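Local coordinates for protein mannan endo-1,4-beta-mannosidase (Bacillus subtilis, PDB 3CBW) that hydrolyses internal beta-1,4-mannosidic linkages in mannan, galactomannan and glucomannan as a secreted family 26 glycoside hydrolase that takes part in glucomannan degradation, at residues I87-L99 with A150-L162. The protein carries 3 engineered substitutions. Residues are numbered along the deposited sequence; the frame is centred on the assembly and turned at random.
Sequences IEDSIDVSCNGDL and AMLSKIADGLQEL
Ile87 lays CG1 and CD1 against the sulfur of Met151, with CG1 3.9 Å from SD. Glu88 bends at chi2 (-86°), and its OE1 comes beside the methyl of Ala150. The backbone O of Glu88 receives Lys154 NZ from above the carbonyl plane, while Ile91 N reaches it from the opposite face. A water joins NZ to Asp89 OD1. Lys154 is fully extended, and NZ also donates to Ile91 O at 2.8 Å. A methionine in its place would probably leave Ile91 O and the water at Asp89 without this partner, and Glu88 O with the bond from Ile91 N alone. Ile91 packs CB on Lys154 CD and sends CD1 across the Ile155 side chain at about a right angle, Ile91 CD1 to Ile155 CG1 3.8 Å. Val93 sits over Gly158, its CG1 3.8 Å from Gly158 CA; a CB there would clash. Asn96 ND2 is gripped twice. Glu161 OE1 lies 2.9 Å from it in the amide plane, in a nearly straight bond (169°). Gly158 O is 2.8 Å from ND2, in a more bent bond (131°). Asn96 OD1 pairs with Tyr77 OH, and the Leu162 methyls pack beside it. Leu99 CB meets Leu162 CD2 more loosely. In this TIM barrel, the 87-99 segment runs between strand 72-79 and helix 143-163, and leads into helix 96-104. Leu99 and Leu162 both rest on Ile111 of strand 108-114, while Ile155 touches helix 194-214.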
ATOM      1  N   ILE A  87      19.525  11.570  -6.936  1.00 14.23           N
ATOM      2  CA  ILE A  87      18.508  11.060  -6.009  1.00 13.80           C
ATOM      3  C   ILE A  87      17.585  10.008  -6.645  1.00 13.66           C
ATOM      4  O   ILE A  87      17.220   9.031  -5.992  1.00 13.28           O
ATOM      5  CB  ILE A  87      17.708  12.205  -5.345  1.00 13.35           C
ATOM      6  CG1 ILE A  87      16.889  11.659  -4.171  1.00 13.26           C
ATOM      7  CG2 ILE A  87      16.846  12.977  -6.374  1.00 13.43           C
ATOM      8  CD1 ILE A  87      16.382  12.728  -3.250  1.00 13.51           C
ATOM      9  N   GLU A  88      17.256  10.181  -7.920  1.00 13.65           N
ATOM     10  CA  GLU A  88      16.364   9.242  -8.596  1.00 13.87           C
ATOM     11  C   GLU A  88      16.982   7.857  -8.847  1.00 13.64           C
ATOM     12  O   GLU A  88      16.258   6.922  -9.198  1.00 13.51           O
ATOM     13  CB  GLU A  88      15.741   9.852  -9.864  1.00 15.20           C
ATOM     14  CG  GLU A  88      16.705  10.072 -11.019  1.00 16.65           C
ATOM     15  CD  GLU A  88      17.452  11.410 -10.976  1.00 18.49           C
ATOM     16  OE1 GLU A  88      17.570  12.046  -9.899  1.00 18.48           O
ATOM     17  OE2 GLU A  88      17.945  11.834 -12.047  1.00 21.91           O
ATOM     18  N   ASP A  89      18.296   7.708  -8.643  1.00 13.61           N
ATOM     19  CA  ASP A  89      18.934   6.390  -8.732  1.00 14.23           C
ATOM     20  C   ASP A  89      18.388   5.429  -7.667  1.00 13.52           C
ATOM     21  O   ASP A  89      18.519   4.205  -7.793  1.00 14.16           O
ATOM     22  CB  ASP A  89      20.458   6.494  -8.580  1.00 14.96           C
ATOM     23  CG  ASP A  89      21.120   7.314  -9.675  1.00 17.18           C
ATOM     24  OD1 ASP A  89      20.496   7.576 -10.723  1.00 18.64           O
ATOM     25  OD2 ASP A  89      22.293   7.698  -9.465  1.00 19.70           O
ATOM     26  N   SER A  90      17.810   5.987  -6.606  1.00 12.72           N
ATOM     27  CA  SER A  90      17.139   5.203  -5.579  1.00 12.44           C
ATOM     28  C   SER A  90      15.906   4.458  -6.102  1.00 11.81           C
ATOM     29  O   SER A  90      15.471   3.514  -5.474  1.00 11.47           O
ATOM     30  CB  SER A  90      16.743   6.106  -4.402  1.00 12.73           C
ATOM     31  OG  SER A  90      15.755   7.055  -4.772  1.00 14.72           O
ATOM     32  N   ILE A  91      15.345   4.908  -7.219  1.00 11.15           N
ATOM     33  CA  ILE A  91      14.165   4.289  -7.813  1.00 11.26           C
ATOM     34  C   ILE A  91      14.579   3.219  -8.817  1.00 10.15           C
ATOM     35  O   ILE A  91      15.402   3.477  -9.694  1.00 11.15           O
ATOM     36  CB  ILE A  91      13.309   5.354  -8.547  1.00 11.53           C
ATOM     37  CG1 ILE A  91      12.936   6.530  -7.628  1.00 13.66           C
ATOM     38  CG2 ILE A  91      12.089   4.725  -9.217  1.00 10.87           C
ATOM     39  CD1 ILE A  91      12.040   6.167  -6.475  1.00 14.98           C
ATOM     40  N   ASP A  92      13.997   2.031  -8.697  1.00  9.97           N
ATOM     41  CA  ASP A  92      14.177   0.949  -9.676  1.00  9.81           C
ATOM     42  C   ASP A  92      12.808   0.341  -9.949  1.00  9.75           C
ATOM     43  O   ASP A  92      12.042   0.126  -9.018  1.00  9.42           O
ATOM     44  CB  ASP A  92      15.150  -0.107  -9.125  1.00 10.61           C
ATOM     45  CG  ASP A  92      15.463  -1.213 -10.126  1.00 11.26           C
ATOM     46  OD1 ASP A  92      16.573  -1.197 -10.707  1.00 13.15           O
ATOM     47  OD2 ASP A  92      14.618  -2.117 -10.329  1.00 11.82           O
ATOM     48  N   VAL A  93      12.503   0.072 -11.215  1.00  9.49           N
ATOM     49  CA  VAL A  93      11.169  -0.400 -11.593  1.00  9.76           C
ATOM     50  C   VAL A  93      11.187  -1.780 -12.259  1.00 10.23           C
ATOM     51  O   VAL A  93      10.190  -2.212 -12.835  1.00 10.43           O
ATOM     52  CB  VAL A  93      10.415   0.630 -12.471  1.00  9.87           C
ATOM     53  CG1 VAL A  93      10.377   1.982 -11.793  1.00 10.37           C
ATOM     54  CG2 VAL A  93      11.053   0.751 -13.871  1.00 10.71           C
ATOM     55  N   SER A  94      12.301  -2.491 -12.132  1.00 10.32           N
ATOM     56  CA  SER A  94      12.465  -3.790 -12.795  1.00 10.92           C
ATOM     57  C   SER A  94      11.506  -4.883 -12.306  1.00 10.47           C
ATOM     58  O   SER A  94      11.353  -5.896 -12.986  1.00 10.71           O
ATOM     59  CB  SER A  94      13.916  -4.269 -12.712  1.00 12.01           C
ATOM     60  OG  SER A  94      14.299  -4.556 -11.385  1.00 12.78           O
ATOM     61  N   CYS A  95      10.874  -4.689 -11.148  1.00  9.99           N
ATOM     62  CA  CYS A  95       9.864  -5.630 -10.656  1.00  9.30           C
ATOM     63  C   CYS A  95       8.590  -5.609 -11.508  1.00  9.16           C
ATOM     64  O   CYS A  95       7.746  -6.482 -11.361  1.00  9.24           O
ATOM     65  CB  CYS A  95       9.516  -5.328  -9.200  1.00 10.14           C
ATOM     66  SG  CYS A  95       8.744  -3.681  -8.923  1.00  8.55           S
ATOM     67  N   ASN A  96       8.455  -4.626 -12.398  1.00  8.89           N
ATOM     68  CA  ASN A  96       7.244  -4.466 -13.208  1.00  9.41           C
ATOM     69  C   ASN A  96       6.802  -5.721 -13.941  1.00  9.58           C
ATOM     70  O   ASN A  96       5.625  -6.049 -13.938  1.00  9.28           O
ATOM     71  CB  ASN A  96       7.417  -3.357 -14.232  1.00  9.53           C
ATOM     72  CG  ASN A  96       7.110  -1.985 -13.677  1.00  9.30           C
ATOM     73  OD1 ASN A  96       6.631  -1.837 -12.558  1.00  9.34           O
ATOM     74  ND2 ASN A  96       7.363  -0.967 -14.483  1.00 10.08           N
ATOM     75  N   GLY A  97       7.731  -6.413 -14.596  1.00  9.55           N
ATOM     76  CA  GLY A  97       7.379  -7.624 -15.344  1.00  9.61           C
ATOM     77  C   GLY A  97       6.612  -8.616 -14.480  1.00  9.53           C
ATOM     78  O   GLY A  97       5.564  -9.133 -14.880  1.00  9.32           O
ATOM     79  N   ASP A  98       7.133  -8.878 -13.283  1.00  9.01           N
ATOM     80  CA  ASP A  98       6.501  -9.792 -12.338  1.00  9.38           C
ATOM     81  C   ASP A  98       5.145  -9.292 -11.854  1.00  9.08           C
ATOM     82  O   ASP A  98       4.228 -10.088 -11.643  1.00  9.36           O
ATOM     83  CB  ASP A  98       7.427 -10.071 -11.159  1.00  9.68           C
ATOM     84  CG  ASP A  98       8.546 -11.038 -11.517  1.00 10.08           C
ATOM     85  OD1 ASP A  98       8.382 -11.846 -12.458  1.00 10.01           O
ATOM     86  OD2 ASP A  98       9.596 -10.994 -10.854  1.00 14.19           O
ATOM     87  N   LEU A  99       5.008  -7.977 -11.698  1.00  8.76           N
ATOM     88  CA  LEU A  99       3.720  -7.422 -11.293  1.00  9.28           C
ATOM     89  C   LEU A  99       2.663  -7.600 -12.383  1.00  9.50           C
ATOM     90  O   LEU A  99       1.518  -7.955 -12.098  1.00  9.50           O
ATOM     91  CB  LEU A  99       3.872  -5.954 -10.934  1.00  9.21           C
ATOM     92  CG  LEU A  99       4.803  -5.583  -9.774  1.00  9.61           C
ATOM     93  CD1 LEU A  99       4.785  -4.086  -9.546  1.00 10.57           C
ATOM     94  CD2 LEU A  99       4.464  -6.322  -8.484  1.00 11.23           C
ATOM     95  N   ALA A 150      12.117  14.740  -9.916  1.00 11.09           N
ATOM     96  CA  ALA A 150      12.965  13.755 -10.587  1.00 11.54           C
ATOM     97  C   ALA A 150      12.608  12.329 -10.172  1.00 10.80           C
ATOM     98  O   ALA A 150      12.557  11.412 -11.002  1.00 11.07           O
ATOM     99  CB  ALA A 150      14.442  14.034 -10.326  1.00 12.30           C
ATOM    100  N   MET A 151      12.363  12.132  -8.881  1.00 10.25           N
ATOM    101  CA  MET A 151      11.900  10.824  -8.402  1.00  9.85           C
ATOM    102  C   MET A 151      10.525  10.481  -8.967  1.00  9.67           C
ATOM    103  O   MET A 151      10.292   9.373  -9.444  1.00  9.10           O
ATOM    104  CB  MET A 151      11.845  10.789  -6.873  1.00 10.32           C
ATOM    105  CG  MET A 151      13.216  10.846  -6.155  1.00 10.64           C
ATOM    106  SD  MET A 151      13.182  10.506  -4.324  1.00  8.05           S
ATOM    107  CE  MET A 151      12.124  11.858  -3.763  1.00 13.75           C
ATOM    108  N   LEU A 152       9.606  11.434  -8.896  1.00  9.21           N
ATOM    109  CA  LEU A 152       8.252  11.177  -9.368  1.00  9.50           C
ATOM    110  C   LEU A 152       8.246  10.831 -10.853  1.00  9.33           C
ATOM    111  O   LEU A 152       7.477   9.978 -11.285  1.00  9.23           O
ATOM    112  CB  LEU A 152       7.336  12.370  -9.091  1.00 10.03           C
ATOM    113  CG  LEU A 152       7.157  12.784  -7.620  1.00 10.03           C
ATOM    114  CD1 LEU A 152       6.135  13.903  -7.507  1.00 10.88           C
ATOM    115  CD2 LEU A 152       6.765  11.601  -6.737  1.00 10.32           C
ATOM    116  N   SER A 153       9.093  11.494 -11.640  1.00  9.50           N
ATOM    117  CA  SER A 153       9.148  11.240 -13.069  1.00  9.88           C
ATOM    118  C   SER A 153       9.572   9.812 -13.355  1.00  9.44           C
ATOM    119  O   SER A 153       8.997   9.153 -14.214  1.00  9.47           O
ATOM    120  CB  SER A 153      10.103  12.218 -13.746  1.00 10.50           C
ATOM    121  OG  SER A 153      10.058  12.045 -15.144  1.00 12.41           O
ATOM    122  N   LYS A 154      10.577   9.324 -12.630  1.00  9.36           N
ATOM    123  CA  LYS A 154      11.054   7.968 -12.848  1.00  9.85           C
ATOM    124  C   LYS A 154      10.019   6.934 -12.388  1.00  9.32           C
ATOM    125  O   LYS A 154       9.827   5.911 -13.035  1.00  9.78           O
ATOM    126  CB  LYS A 154      12.403   7.758 -12.155  1.00 10.48           C
ATOM    127  CG  LYS A 154      13.121   6.514 -12.613  1.00 12.04           C
ATOM    128  CD  LYS A 154      14.514   6.411 -12.019  1.00 13.73           C
ATOM    129  CE  LYS A 154      15.164   5.122 -12.461  1.00 14.61           C
ATOM    130  NZ  LYS A 154      16.478   4.925 -11.770  1.00 14.27           N
ATOM    131  N   ILE A 155       9.359   7.215 -11.268  1.00  9.27           N
ATOM    132  CA  ILE A 155       8.265   6.376 -10.770  1.00  8.59           C
ATOM    133  C   ILE A 155       7.155   6.290 -11.820  1.00  8.39           C
ATOM    134  O   ILE A 155       6.683   5.196 -12.153  1.00  8.71           O
ATOM    135  CB  ILE A 155       7.720   6.911  -9.417  1.00  8.57           C
ATOM    136  CG1 ILE A 155       8.765   6.698  -8.316  1.00  8.34           C
ATOM    137  CG2 ILE A 155       6.402   6.219  -9.057  1.00  9.20           C
ATOM    138  CD1 ILE A 155       8.575   7.612  -7.125  1.00  9.72           C
ATOM    139  N   ALA A 156       6.766   7.443 -12.363  1.00  7.93           N
ATOM    140  CA  ALA A 156       5.707   7.483 -13.366  1.00  8.52           C
ATOM    141  C   ALA A 156       6.092   6.713 -14.621  1.00  8.90           C
ATOM    142  O   ALA A 156       5.256   6.030 -15.199  1.00  8.89           O
ATOM    143  CB  ALA A 156       5.347   8.909 -13.715  1.00  8.79           C
ATOM    144  N   ASP A 157       7.362   6.793 -15.030  1.00  9.12           N
ATOM    145  CA  ASP A 157       7.826   6.013 -16.187  1.00 10.11           C
ATOM    146  C   ASP A 157       7.601   4.525 -15.920  1.00 10.03           C
ATOM    147  O   ASP A 157       7.171   3.781 -16.800  1.00 11.07           O
ATOM    148  CB  ASP A 157       9.311   6.256 -16.468  1.00 10.55           C
ATOM    149  CG  ASP A 157       9.615   7.657 -16.997  1.00 11.53           C
ATOM    150  OD1 ASP A 157       8.700   8.428 -17.347  1.00 12.68           O
ATOM    151  OD2 ASP A 157      10.827   7.976 -17.068  1.00 14.13           O
ATOM    152  N   GLY A 158       7.891   4.086 -14.697  1.00  9.93           N
ATOM    153  CA  GLY A 158       7.657   2.693 -14.327  1.00 10.29           C
ATOM    154  C   GLY A 158       6.178   2.357 -14.331  1.00 10.00           C
ATOM    155  O   GLY A 158       5.769   1.335 -14.871  1.00  9.45           O
ATOM    156  N   LEU A 159       5.367   3.219 -13.739  1.00  9.43           N
ATOM    157  CA  LEU A 159       3.924   2.956 -13.679  1.00  9.21           C
ATOM    158  C   LEU A 159       3.290   2.883 -15.072  1.00  9.14           C
ATOM    159  O   LEU A 159       2.380   2.074 -15.320  1.00  8.56           O
ATOM    160  CB  LEU A 159       3.202   3.966 -12.786  1.00  8.98           C
ATOM    161  CG  LEU A 159       3.624   3.927 -11.312  1.00  9.27           C
ATOM    162  CD1 LEU A 159       2.998   5.074 -10.555  1.00  9.75           C
ATOM    163  CD2 LEU A 159       3.266   2.614 -10.662  1.00  9.72           C
ATOM    164  N   GLN A 160       3.801   3.686 -16.001  1.00  9.09           N
ATOM    165  CA  GLN A 160       3.291   3.684 -17.366  1.00  9.61           C
ATOM    166  C   GLN A 160       3.415   2.310 -18.015  1.00  9.93           C
ATOM    167  O   GLN A 160       2.552   1.915 -18.787  1.00 10.05           O
ATOM    168  CB  GLN A 160       4.063   4.717 -18.189  1.00  9.85           C
ATOM    169  CG  GLN A 160       3.628   4.826 -19.629  1.00 11.73           C
ATOM    170  CD  GLN A 160       2.264   5.428 -19.765  1.00 12.72           C
ATOM    171  OE1 GLN A 160       1.962   6.453 -19.147  1.00 14.97           O
ATOM    172  NE2 GLN A 160       1.423   4.806 -20.586  1.00 12.74           N
ATOM    173  N   GLU A 161       4.489   1.588 -17.693  1.00  9.95           N
ATOM    174  CA  GLU A 161       4.690   0.262 -18.267  1.00 10.57           C
ATOM    175  C   GLU A 161       3.516  -0.667 -17.918  1.00 10.44           C
ATOM    176  O   GLU A 161       3.024  -1.422 -18.754  1.00 10.53           O
ATOM    177  CB  GLU A 161       6.015  -0.335 -17.803  1.00 11.29           C
ATOM    178  CG  GLU A 161       6.313  -1.651 -18.484  1.00 13.22           C
ATOM    179  CD  GLU A 161       7.613  -2.287 -18.049  1.00 15.03           C
ATOM    180  OE1 GLU A 161       8.297  -1.763 -17.130  1.00 14.72           O
ATOM    181  OE2 GLU A 161       7.933  -3.336 -18.644  1.00 18.45           O
ATOM    182  N   LEU A 162       3.042  -0.585 -16.678  1.00  9.86           N
ATOM    183  CA  LEU A 162       1.905  -1.392 -16.239  1.00 10.41           C
ATOM    184  C   LEU A 162       0.611  -0.909 -16.890  1.00  9.94           C
ATOM    185  O   LEU A 162      -0.216  -1.722 -17.308  1.00  9.92           O
ATOM    186  CB  LEU A 162       1.791  -1.366 -14.706  1.00 10.53           C
ATOM    187  CG  LEU A 162       3.090  -1.721 -13.959  1.00 13.84           C
ATOM    188  CD1 LEU A 162       2.986  -1.371 -12.488  1.00 15.30           C
ATOM    189  CD2 LEU A 162       3.482  -3.158 -14.139  1.00 17.34           C
TER
HETATM  190  O   HOH W   1      18.249   7.061 -12.143  1.00 19.44           O
HETATM  191  O   HOH W   2      10.598  -2.824 -15.802  1.00 27.98           O